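Local coordinates for DegV family protein (Corynebacterium glutamicum, PDB 3EGL) that binds long-chain fatty acids such as palmitate and may take part in lipid transport or fatty acid metabolism, at residues 65-70 and 95-100. Sequence-based numbering, arbitrary orientation.
Sequences GVLALH and RVVDTS
Val66 to Leu69 and Arg95 to Val97 run side by side as parallel strands, 24° apart in direction, laced by backbone hydrogen bonds from Arg95 N to Val66 O, Ala68 N to Arg95 O and Val97 N to Ala68 O, the last 2.9 Å long and nearly straight. Beyond Ala68 the strands splay, and a water takes over the ladder: it accepts from His70 N and donates to Val97 O at 2.6 Å. The next rung is a side chain, Thr99 OG1 donating to His70 O at 2.9 Å. With chi1 at 73°, OG1 sits between its own backbone N and carbonyl carbon, where it also accepts a hydrogen bond from Ser101 N. On one face Val97 CG2 packs against both leucines, 3.6 Å from Leu67 CD1 and 3.8 Å from Leu69 CG. Leu67 CD1 reaches on to the aliphatic root of Arg95, 3.7 Å from its CG; the bent chain then carries the guanidinium away to a salt bridge with Asp92. Helices 104-116 and 123-133 cover this leucine face, while helices 47-60 and 78-86 pack on the Ala68 and Val96 face, giving the three-layered alpha-beta-alpha sandwich. The His70 side chain, its imidazole hydrogen-bonded to Tyr54 and Asp11, lies about 10 Å from the bound palmitate. Strand 94-97 forms one border of this five-stranded sheet, and strand 7-11 flanks 66-69 on its other side.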
loop_
_atom_site.group_PDB
_atom_site.type_symbol
_atom_site.label_atom_id
_atom_site.label_comp_id
_atom_site.label_asym_id
_atom_site.label_seq_id
_atom_site.Cartn_x
_atom_site.Cartn_y
_atom_site.Cartn_z
ATOM N N GLY A 65 -19.675 6.527 -10.665
ATOM C CA GLY A 65 -18.373 5.987 -10.904
ATOM C C GLY A 65 -17.696 5.486 -9.661
ATOM O O GLY A 65 -17.873 6.038 -8.560
ATOM N N VAL A 66 -16.922 4.427 -9.854
ATOM C CA VAL A 66 -16.123 3.835 -8.790
ATOM C C VAL A 66 -14.659 3.724 -9.231
ATOM O O VAL A 66 -14.350 3.178 -10.289
ATOM C CB VAL A 66 -16.681 2.467 -8.349
ATOM C CG1 VAL A 66 -15.712 1.739 -7.479
ATOM C CG2 VAL A 66 -17.988 2.663 -7.616
ATOM N N LEU A 67 -13.783 4.268 -8.404
ATOM C CA LEU A 67 -12.365 4.072 -8.534
ATOM C C LEU A 67 -11.864 3.042 -7.513
ATOM O O LEU A 67 -12.040 3.183 -6.291
ATOM C CB LEU A 67 -11.640 5.423 -8.342
ATOM C CG LEU A 67 -10.176 5.452 -8.720
ATOM C CD1 LEU A 67 -9.997 5.263 -10.243
ATOM C CD2 LEU A 67 -9.449 6.738 -8.191
ATOM N N ALA A 68 -11.233 1.999 -8.017
ATOM C CA ALA A 68 -10.798 0.888 -7.168
ATOM C C ALA A 68 -9.276 0.807 -7.181
ATOM O O ALA A 68 -8.641 0.759 -8.266
ATOM C CB ALA A 68 -11.420 -0.449 -7.668
ATOM N N LEU A 69 -8.694 0.802 -5.989
ATOM C CA LEU A 69 -7.241 0.746 -5.850
ATOM C C LEU A 69 -6.821 -0.405 -4.939
ATOM O O LEU A 69 -7.054 -0.360 -3.748
ATOM C CB LEU A 69 -6.720 2.037 -5.250
ATOM C CG LEU A 69 -6.973 3.349 -5.971
ATOM C CD1 LEU A 69 -8.100 4.022 -5.280
ATOM C CD2 LEU A 69 -5.723 4.206 -5.917
ATOM N N HIS A 70 -6.215 -1.422 -5.541
ATOM C CA HIS A 70 -5.903 -2.694 -4.925
ATOM C C HIS A 70 -4.412 -2.942 -4.956
ATOM O O HIS A 70 -3.706 -2.425 -5.829
ATOM C CB HIS A 70 -6.611 -3.809 -5.693
ATOM C CG HIS A 70 -8.102 -3.753 -5.544
ATOM N ND1 HIS A 70 -8.719 -3.789 -4.308
ATOM C CD2 HIS A 70 -9.094 -3.638 -6.461
ATOM C CE1 HIS A 70 -10.030 -3.704 -4.474
ATOM N NE2 HIS A 70 -10.284 -3.608 -5.769
ATOM N N ARG A 95 -13.453 1.962 -12.567
ATOM C CA ARG A 95 -12.119 2.084 -13.055
ATOM C C ARG A 95 -11.120 1.442 -12.051
ATOM O O ARG A 95 -11.005 1.897 -10.906
ATOM C CB ARG A 95 -11.828 3.541 -13.268
ATOM C CG ARG A 95 -10.380 3.829 -13.578
ATOM C CD ARG A 95 -10.073 3.696 -15.041
ATOM N NE ARG A 95 -10.932 4.534 -15.892
ATOM C CZ ARG A 95 -10.524 5.632 -16.522
ATOM N NH1 ARG A 95 -9.260 6.047 -16.379
ATOM N NH2 ARG A 95 -11.375 6.314 -17.310
ATOM N N VAL A 96 -10.427 0.387 -12.483
ATOM C CA VAL A 96 -9.424 -0.303 -11.656
ATOM C C VAL A 96 -8.006 0.284 -11.902
ATOM O O VAL A 96 -7.465 0.166 -12.983
ATOM C CB VAL A 96 -9.381 -1.840 -11.963
ATOM C CG1 VAL A 96 -8.383 -2.538 -11.042
ATOM C CG2 VAL A 96 -10.739 -2.442 -11.812
ATOM N N VAL A 97 -7.413 0.888 -10.884
ATOM C CA VAL A 97 -6.086 1.460 -11.016
ATOM C C VAL A 97 -5.117 0.278 -10.988
ATOM O O VAL A 97 -5.263 -0.621 -10.132
ATOM C CB VAL A 97 -5.793 2.443 -9.849
ATOM C CG1 VAL A 97 -4.348 3.066 -9.921
ATOM C CG2 VAL A 97 -6.830 3.530 -9.808
ATOM N N ASP A 98 -4.170 0.228 -11.926
ATOM C CA ASP A 98 -3.138 -0.837 -11.850
ATOM C C ASP A 98 -1.998 -0.325 -10.962
ATOM O O ASP A 98 -1.097 0.329 -11.460
ATOM C CB ASP A 98 -2.594 -1.185 -13.247
ATOM C CG ASP A 98 -1.647 -2.388 -13.235
ATOM O OD1 ASP A 98 -1.229 -2.773 -12.127
ATOM O OD2 ASP A 98 -1.336 -2.964 -14.320
ATOM N N THR A 99 -2.014 -0.605 -9.667
ATOM C CA THR A 99 -1.143 0.187 -8.776
ATOM C C THR A 99 0.363 -0.143 -8.795
ATOM O O THR A 99 1.189 0.748 -8.647
ATOM C CB THR A 99 -1.620 0.152 -7.306
ATOM O OG1 THR A 99 -1.330 -1.133 -6.758
ATOM C CG2 THR A 99 -3.119 0.449 -7.190
ATOM N N SER A 100 0.728 -1.403 -8.956
ATOM C CA SER A 100 2.142 -1.807 -8.734
ATOM C C SER A 100 2.649 -1.372 -7.345
ATOM O O SER A 100 3.777 -0.926 -7.190
ATOM C CB SER A 100 3.077 -1.259 -9.848
ATOM O OG SER A 100 2.763 -1.885 -11.084
HETATM O O HOH W 1 -3.591 -3.227 -8.500
HETATM O O HOH W 2 -6.279 -2.014 -8.229
#